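Local coordinates for protein ApRick protease (Rickettsia conorii, PDB 5C9F) that is a retropepsin-like aspartic protease domain, cut from a longer and probably membrane-associated protein, and probably acts as an endopeptidase, at residues 60-64 with 74-78; 88-92 with 110-114; 43-47 with 100-104. Residue numbers count along the deposited sequence, not the author numbering.

Following the chain from its N terminus, residues 43-47 come first and wait longest for their partner. Before they meet it, contact 1 joins 60-64 to 74-78 across a short hairpin, so that it lies wholly within the excursion that contact 3 closes when 100-104 arrives. Contact 2 opens in between, at 88-92, and closes at 110-114; contacts 2 and 3 therefore cross. All three reach the same mixed sheet. Contact 3 meets contact 1 at Leu45 CD1 and Ile78 CD1, 3.6 Å apart, and contact 2 at Ile43 CD1 and Ile92 CG2, 3.8 Å apart. Contact 3 thus links the base of the hairpin to the region of the short helix 108-111 through Leu45 and Ile43.

Contact 1: residues 60-64 with 74-78; sequences LKYTR and KAAPI
The methyl of Ala76 is the apolar centre: its CB sits 3.9 Å from the centroid of the Tyr62 ring and only 3° off the ring normal, a CH-pi contact over the face, set up by chi1 m and chi2 73° of the tyrosine. Leu60, with an mt side chain, covers the same methyl (Leu60 CB to Ala76 CB 3.6 Å) and extends to Ile78 (Leu60 CD2 to Ile78 CG2 3.9 Å). The CA atoms of Tyr62 and Ala76 lie 4.0 Å apart, and the end-to-end directions of the segments are 119° apart, so the irregular 60-64 approaches strand 71-84 obliquely before pairing with it. Tyr62 (phi/psi -90/73) centres an inverse gamma turn, consistent with the weak bond from Thr63 N to Lys61 O at 3.0 Å. Next comes a classic beta bulge: Thr63 and Arg64 both face Ala75. Arg64 and Ala75 form an antiparallel hydrogen-bonded pair, with CA atoms 5.0 Å apart, Arg64 N to Ala75 O 2.9 Å and Ala75 N to Arg64 O 2.9 Å. Pro77 lies alongside, its CD 3.6 Å from Thr63 OG1 and 3.9 Å from Arg64 CG. At the polar edge Lys74 curls back with all four chi angles m and donates from NZ to Tyr62 O at 2.9 Å. This is the start of the antiparallel hairpin 64-68/71-84, whose position after the Asp-Thr-Gly signature probably makes it the flap of the retropepsin fold. On the other edge of strand 71-84 runs strand 88-97, where Val96 bonds to the Ala76 backbone and touches Leu60, Tyr62 and Ile78.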
loop_
_atom_site.group_PDB
_atom_site.type_symbol
_atom_site.label_atom_id
_atom_site.label_comp_id
_atom_site.label_asym_id
_atom_site.label_seq_id
_atom_site.Cartn_x
_atom_site.Cartn_y
_atom_site.Cartn_z
ATOM N N LEU A 60 -3.876 34.453 23.750
ATOM C CA LEU A 60 -4.901 33.889 22.867
ATOM C C LEU A 60 -6.114 34.792 22.973
ATOM O O LEU A 60 -6.403 35.328 24.029
ATOM C CB LEU A 60 -5.262 32.515 23.305
ATOM C CG LEU A 60 -4.190 31.423 23.178
ATOM C CD1 LEU A 60 -4.748 30.125 23.728
ATOM C CD2 LEU A 60 -3.794 31.221 21.734
ATOM N N LYS A 61 -6.802 34.982 21.881
ATOM C CA LYS A 61 -8.053 35.720 21.936
ATOM C C LYS A 61 -9.188 34.682 21.821
ATOM O O LYS A 61 -9.232 33.893 20.886
ATOM C CB LYS A 61 -8.091 36.811 20.862
ATOM C CG LYS A 61 -7.485 36.427 19.523
ATOM C CD LYS A 61 -7.738 37.472 18.447
ATOM C CE LYS A 61 -6.944 37.160 17.189
ATOM N NZ LYS A 61 -6.870 38.344 16.294
ATOM N N TYR A 62 -10.075 34.710 22.799
ATOM C CA TYR A 62 -11.166 33.745 22.920
ATOM C C TYR A 62 -12.348 34.298 22.160
ATOM O O TYR A 62 -13.337 34.726 22.716
ATOM C CB TYR A 62 -11.479 33.469 24.391
ATOM C CG TYR A 62 -10.440 32.619 25.047
ATOM C CD1 TYR A 62 -9.180 33.120 25.358
ATOM C CD2 TYR A 62 -10.687 31.268 25.299
ATOM C CE1 TYR A 62 -8.208 32.289 25.925
ATOM C CE2 TYR A 62 -9.729 30.434 25.866
ATOM C CZ TYR A 62 -8.500 30.937 26.171
ATOM O OH TYR A 62 -7.597 30.089 26.739
ATOM N N THR A 63 -12.235 34.251 20.842
ATOM C CA THR A 63 -13.237 34.847 19.977
ATOM C C THR A 63 -14.324 33.877 19.538
ATOM O O THR A 63 -15.329 34.307 18.987
ATOM C CB THR A 63 -12.567 35.384 18.710
ATOM O OG1 THR A 63 -11.787 34.343 18.107
ATOM C CG2 THR A 63 -11.685 36.566 19.060
ATOM N N ARG A 64 -14.113 32.581 19.753
ATOM C CA ARG A 64 -15.027 31.555 19.245
ATOM C C ARG A 64 -15.937 31.030 20.356
ATOM O O ARG A 64 -15.616 31.118 21.531
ATOM C CB ARG A 64 -14.271 30.419 18.535
ATOM C CG ARG A 64 -13.635 30.850 17.209
ATOM C CD ARG A 64 -14.689 30.987 16.101
ATOM N NE ARG A 64 -14.964 29.642 15.612
ATOM C CZ ARG A 64 -15.988 28.852 15.928
ATOM N NH1 ARG A 64 -16.999 29.269 16.694
ATOM N NH2 ARG A 64 -16.018 27.618 15.426
ATOM N N LYS A 74 -16.709 29.480 25.573
ATOM C CA LYS A 74 -15.748 30.300 24.810
ATOM C C LYS A 74 -14.453 29.509 24.510
ATOM O O LYS A 74 -13.980 28.717 25.330
ATOM C CB LYS A 74 -15.440 31.610 25.566
ATOM C CG LYS A 74 -16.655 32.505 25.719
ATOM C CD LYS A 74 -17.181 32.931 24.372
ATOM C CE LYS A 74 -16.246 33.804 23.602
ATOM N NZ LYS A 74 -15.693 34.957 24.337
ATOM N N ALA A 75 -13.883 29.752 23.341
ATOM C CA ALA A 75 -12.613 29.176 22.941
ATOM C C ALA A 75 -11.759 30.085 22.048
ATOM O O ALA A 75 -12.281 30.956 21.326
ATOM C CB ALA A 75 -12.851 27.804 22.276
ATOM N N ALA A 76 -10.451 29.875 22.091
ATOM C CA ALA A 76 -9.500 30.556 21.211
ATOM C C ALA A 76 -9.117 29.595 20.112
ATOM O O ALA A 76 -8.673 28.464 20.380
ATOM C CB ALA A 76 -8.252 30.994 21.974
ATOM N N PRO A 77 -9.270 30.016 18.856
ATOM C CA PRO A 77 -8.841 29.174 17.746
ATOM C C PRO A 77 -7.334 29.138 17.642
ATOM O O PRO A 77 -6.706 30.133 17.909
ATOM C CB PRO A 77 -9.455 29.872 16.513
ATOM C CG PRO A 77 -9.675 31.271 16.943
ATOM C CD PRO A 77 -9.961 31.236 18.400
ATOM N N ILE A 78 -6.773 27.979 17.284
ATOM C CA ILE A 78 -5.351 27.814 17.068
ATOM C C ILE A 78 -5.154 26.954 15.845
ATOM O O ILE A 78 -6.070 26.280 15.393
ATOM C CB ILE A 78 -4.649 27.179 18.272
ATOM C CG1 ILE A 78 -5.314 25.833 18.634
ATOM C CG2 ILE A 78 -4.684 28.138 19.495
ATOM C CD1 ILE A 78 -4.559 25.026 19.638
#

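Contact 2: residues 88-92 with 110-114; sequences EFKNI and LLERF
Leu110 of helix 108-111, probably the counterpart of the short C-terminal helix of retropepsins, and the turn that follows it pack here against the first half of strand 88-97. The strand is extended at Phe89 and Lys90, then turns a corner at Asn91 (phi/psi 49/62), where Asn91 and Ile92 form a G1 beta bulge opposite Leu80 of strand 71-84. As a result Phe89 and Ile92 both direct CA-to-CB toward 110-114. No hydrogen bond crosses between the segments; the nearest CA atoms, those of Ile92 and Leu110, are 7.3 Å apart, so side chains alone fill the gap. Leu110 (chi1 t, chi2 p) places CD1 4.0 Å from the Phe89 ring centroid, 20° off the normal, a CH-pi contact, and the same Leu110 CD1 is 4.0 Å from Ile92 CD1. The carbonyl of Leu110 accepts Arg113 N at 3.0 Å. Leu111 begins a type I turn, closed by Phe114 N to Leu111 O at 3.2 Å, and its own side chain leads off to Leu126 of strand 123-131. Arg113, pointing toward the strand, sets CB 3.7 Å from Phe89 CE2 and lays one guanidinium face over Ile92, with Arg113 CZ 3.6 Å from Ile92 CD1. Phe114 ends the walk with an edge-to-face pair: the Phe89 edge meets its face, centroids 4.9 Å apart and planes at 62°, with Phe89 CE1 3.5 Å from Phe114 CZ.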
loop_
_atom_site.group_PDB
_atom_site.type_symbol
_atom_site.label_atom_id
_atom_site.label_comp_id
_atom_site.label_asym_id
_atom_site.label_seq_id
_atom_site.Cartn_x
_atom_site.Cartn_y
_atom_site.Cartn_z
ATOM N N GLU A 88 2.067 12.338 9.166
ATOM C CA GLU A 88 2.137 13.705 9.618
ATOM C C GLU A 88 1.065 14.510 8.938
ATOM O O GLU A 88 0.999 14.543 7.744
ATOM C CB GLU A 88 3.477 14.301 9.315
ATOM C CG GLU A 88 3.549 15.706 9.877
ATOM C CD GLU A 88 4.929 16.312 9.782
ATOM O OE1 GLU A 88 5.800 15.757 9.097
ATOM O OE2 GLU A 88 5.145 17.349 10.413
ATOM N N PHE A 89 0.211 15.169 9.717
ATOM C CA PHE A 89 -0.753 16.100 9.179
ATOM C C PHE A 89 -0.288 17.505 9.530
ATOM O O PHE A 89 0.294 17.735 10.595
ATOM C CB PHE A 89 -2.130 15.808 9.768
ATOM C CG PHE A 89 -2.668 14.428 9.455
ATOM C CD1 PHE A 89 -2.455 13.332 10.334
ATOM C CD2 PHE A 89 -3.455 14.237 8.344
ATOM C CE1 PHE A 89 -2.997 12.086 10.060
ATOM C CE2 PHE A 89 -4.004 12.998 8.078
ATOM C CZ PHE A 89 -3.789 11.926 8.925
ATOM N N LYS A 90 -0.529 18.456 8.626
ATOM C CA LYS A 90 -0.011 19.798 8.762
ATOM C C LYS A 90 -1.124 20.812 8.915
ATOM O O LYS A 90 -2.181 20.667 8.329
ATOM C CB LYS A 90 0.868 20.169 7.566
ATOM C CG LYS A 90 2.038 19.219 7.301
ATOM C CD LYS A 90 3.089 19.204 8.410
ATOM C CE LYS A 90 3.756 20.556 8.648
ATOM N NZ LYS A 90 4.509 21.045 7.461
ATOM N N ASN A 91 -0.854 21.819 9.738
ATOM C CA ASN A 91 -1.743 22.963 9.967
ATOM C C ASN A 91 -3.161 22.554 10.253
ATOM O O ASN A 91 -4.059 22.869 9.522
ATOM C CB ASN A 91 -1.676 23.905 8.780
ATOM C CG ASN A 91 -0.265 24.390 8.518
ATOM O OD1 ASN A 91 0.429 24.827 9.427
ATOM N ND2 ASN A 91 0.182 24.271 7.280
ATOM N N ILE A 92 -3.322 21.831 11.347
ATOM C CA ILE A 92 -4.538 21.244 11.755
ATOM C C ILE A 92 -5.221 22.214 12.703
ATOM O O ILE A 92 -4.631 22.779 13.631
ATOM C CB ILE A 92 -4.281 19.916 12.485
ATOM C CG1 ILE A 92 -3.573 18.958 11.514
ATOM C CG2 ILE A 92 -5.580 19.346 13.103
ATOM C CD1 ILE A 92 -4.340 18.779 10.208
ATOM N N LEU A 110 -10.023 16.063 11.741
ATOM C CA LEU A 110 -8.763 15.337 11.549
ATOM C C LEU A 110 -9.045 13.869 11.080
ATOM O O LEU A 110 -8.375 13.347 10.164
ATOM C CB LEU A 110 -7.887 15.387 12.779
ATOM C CG LEU A 110 -6.490 14.717 12.711
ATOM C CD1 LEU A 110 -5.617 15.233 11.589
ATOM C CD2 LEU A 110 -5.749 14.916 14.018
ATOM N N LEU A 111 -10.006 13.203 11.711
ATOM C CA LEU A 111 -10.232 11.780 11.456
ATOM C C LEU A 111 -10.640 11.501 10.006
ATOM O O LEU A 111 -10.257 10.469 9.458
ATOM C CB LEU A 111 -11.309 11.261 12.350
ATOM C CG LEU A 111 -10.859 11.088 13.806
ATOM C CD1 LEU A 111 -12.059 10.816 14.659
ATOM C CD2 LEU A 111 -9.848 9.963 13.983
ATOM N N GLU A 112 -11.377 12.458 9.413
ATOM C CA GLU A 112 -11.802 12.384 8.031
ATOM C C GLU A 112 -10.692 12.451 7.062
ATOM O O GLU A 112 -10.862 12.065 5.914
ATOM C CB GLU A 112 -12.769 13.548 7.667
ATOM C CG GLU A 112 -14.161 13.253 8.103
ATOM C CD GLU A 112 -15.092 14.480 8.054
ATOM O OE1 GLU A 112 -14.637 15.613 7.707
ATOM O OE2 GLU A 112 -16.298 14.299 8.375
ATOM N N ARG A 113 -9.545 12.951 7.465
ATOM C CA ARG A 113 -8.433 13.029 6.557
ATOM C C ARG A 113 -7.716 11.697 6.345
ATOM O O ARG A 113 -6.949 11.553 5.381
ATOM C CB ARG A 113 -7.417 14.029 7.083
ATOM C CG ARG A 113 -7.884 15.464 7.115
ATOM C CD ARG A 113 -6.876 16.190 7.964
ATOM N NE ARG A 113 -7.145 17.607 8.036
ATOM C CZ ARG A 113 -6.489 18.521 7.344
ATOM N NH1 ARG A 113 -5.528 18.174 6.496
ATOM N NH2 ARG A 113 -6.814 19.792 7.493
ATOM N N PHE A 114 -7.931 10.722 7.226
ATOM C CA PHE A 114 -7.327 9.389 7.014
ATOM C C PHE A 114 -7.964 8.678 5.806
ATOM O O PHE A 114 -9.199 8.722 5.634
ATOM C CB PHE A 114 -7.528 8.496 8.206
ATOM C CG PHE A 114 -6.573 8.795 9.344
ATOM C CD1 PHE A 114 -6.880 9.770 10.246
ATOM C CD2 PHE A 114 -5.359 8.165 9.431
ATOM C CE1 PHE A 114 -6.022 10.039 11.310
ATOM C CE2 PHE A 114 -4.466 8.465 10.453
ATOM C CZ PHE A 114 -4.818 9.390 11.397
#

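Contact 3: residues 43-47 with 100-104; sequences IALTK and DLDIS
Thr46 holds chi1 at p (63°), and this rotamer serves both ends of its side chain: OG1 caps Asp49 N at the start of helix 47-52, while CG2 is pressed against the incoming loop, 3.2 Å from Leu101 O and 3.6 Å from Ile103 C. Ser104, chi1 m, brings OG within 3.0 Å of Thr46 N, which donates to it at 164°; the same OG is also hydrogen-bonded to Asp49 OD2. The CA atoms of Leu45 and Ser104 are 4.5 Å apart. Strand 104-106 enters between strands 30-36 and 43-45, bonding through Ser104 to Met35 and through Leu105 to Ala44, which fits the psi-shaped motif of aspartic proteases. Leu101 (chi1 t, chi2 p) swings CD2 to 3.9 Å from Ala44 CB and 3.6 Å from Ala44 O. Ser104 CA gives Ala44 O a CA-H...O contact at 3.2 Å. A water bridges the two segments, accepting from Lys47 N at 3.3 Å and donating to Leu101 O at 3.2 Å.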
loop_
_atom_site.group_PDB
_atom_site.type_symbol
_atom_site.label_atom_id
_atom_site.label_comp_id
_atom_site.label_asym_id
_atom_site.label_seq_id
_atom_site.Cartn_x
_atom_site.Cartn_y
_atom_site.Cartn_z
ATOM N N ILE A 43 -9.921 19.901 16.612
ATOM C CA ILE A 43 -9.321 19.454 17.863
ATOM C C ILE A 43 -9.648 20.398 18.989
ATOM O O ILE A 43 -9.607 21.653 18.821
ATOM C CB ILE A 43 -7.831 19.338 17.726
ATOM C CG1 ILE A 43 -7.515 18.066 16.947
ATOM C CG2 ILE A 43 -7.133 19.302 19.088
ATOM C CD1 ILE A 43 -6.085 17.964 16.554
ATOM N N ALA A 44 -9.984 19.820 20.125
ATOM C CA ALA A 44 -10.184 20.612 21.340
ATOM C C ALA A 44 -9.069 20.316 22.338
ATOM O O ALA A 44 -8.928 19.202 22.803
ATOM C CB ALA A 44 -11.542 20.285 21.945
ATOM N N LEU A 45 -8.243 21.299 22.632
ATOM C CA LEU A 45 -7.142 21.096 23.547
ATOM C C LEU A 45 -7.495 21.590 24.946
ATOM O O LEU A 45 -8.033 22.678 25.106
ATOM C CB LEU A 45 -5.900 21.864 23.074
ATOM C CG LEU A 45 -4.987 21.465 21.969
ATOM C CD1 LEU A 45 -3.787 22.402 21.987
ATOM C CD2 LEU A 45 -4.533 20.022 22.173
ATOM N N THR A 46 -7.091 20.842 25.953
ATOM C CA THR A 46 -7.200 21.338 27.302
ATOM C C THR A 46 -6.273 22.512 27.448
ATOM O O THR A 46 -5.270 22.649 26.747
ATOM C CB THR A 46 -6.818 20.277 28.376
ATOM O OG1 THR A 46 -5.435 19.908 28.215
ATOM C CG2 THR A 46 -7.682 19.040 28.237
ATOM N N LYS A 47 -6.579 23.368 28.407
ATOM C CA LYS A 47 -5.633 24.440 28.757
ATOM C C LYS A 47 -4.239 23.910 29.096
ATOM O O LYS A 47 -3.165 24.465 28.633
ATOM C CB LYS A 47 -6.186 25.281 29.957
ATOM C CG LYS A 47 -7.421 26.088 29.630
ATOM C CD LYS A 47 -7.646 27.210 30.676
ATOM C CE LYS A 47 -7.638 26.720 32.151
ATOM N NZ LYS A 47 -8.739 27.258 33.037
ATOM N N ASP A 100 -13.477 23.893 30.557
ATOM C CA ASP A 100 -14.483 22.823 30.652
ATOM C C ASP A 100 -13.924 21.417 30.382
ATOM O O ASP A 100 -14.705 20.504 30.390
ATOM C CB ASP A 100 -15.687 23.092 29.732
ATOM C CG ASP A 100 -17.014 22.414 30.222
ATOM O OD1 ASP A 100 -17.092 21.641 31.226
ATOM O OD2 ASP A 100 -18.021 22.670 29.552
ATOM N N LEU A 101 -12.599 21.223 30.246
ATOM C CA LEU A 101 -12.095 20.033 29.530
ATOM C C LEU A 101 -11.109 19.092 30.255
ATOM O O LEU A 101 -9.939 19.401 30.485
ATOM C CB LEU A 101 -11.537 20.447 28.145
ATOM C CG LEU A 101 -11.573 19.416 27.024
ATOM C CD1 LEU A 101 -13.018 19.078 26.682
ATOM C CD2 LEU A 101 -10.827 19.937 25.797
ATOM N N ASP A 102 -11.548 17.863 30.504
ATOM C CA ASP A 102 -10.680 16.849 31.158
ATOM C C ASP A 102 -9.589 16.255 30.285
ATOM O O ASP A 102 -8.470 16.014 30.727
ATOM C CB ASP A 102 -11.539 15.679 31.683
ATOM C CG ASP A 102 -10.955 15.043 32.936
ATOM O OD1 ASP A 102 -10.717 15.775 33.917
ATOM O OD2 ASP A 102 -10.746 13.814 32.943
ATOM N N ILE A 103 -9.901 16.031 29.020
ATOM C CA ILE A 103 -8.900 15.486 28.119
ATOM C C ILE A 103 -9.110 16.059 26.736
ATOM O O ILE A 103 -10.259 16.327 26.304
ATOM C CB ILE A 103 -8.982 13.942 28.098
ATOM C CG1 ILE A 103 -7.812 13.379 27.346
ATOM C CG2 ILE A 103 -10.280 13.502 27.475
ATOM C CD1 ILE A 103 -7.545 11.928 27.604
ATOM N N SER A 104 -8.005 16.274 26.021
ATOM C CA SER A 104 -8.104 16.831 24.717
ATOM C C SER A 104 -8.847 15.908 23.793
ATOM O O SER A 104 -8.789 14.681 23.970
ATOM C CB SER A 104 -6.717 17.126 24.179
ATOM O OG SER A 104 -6.167 18.168 24.915
HETATM O O HOH W 1 -9.073 22.463 30.349
#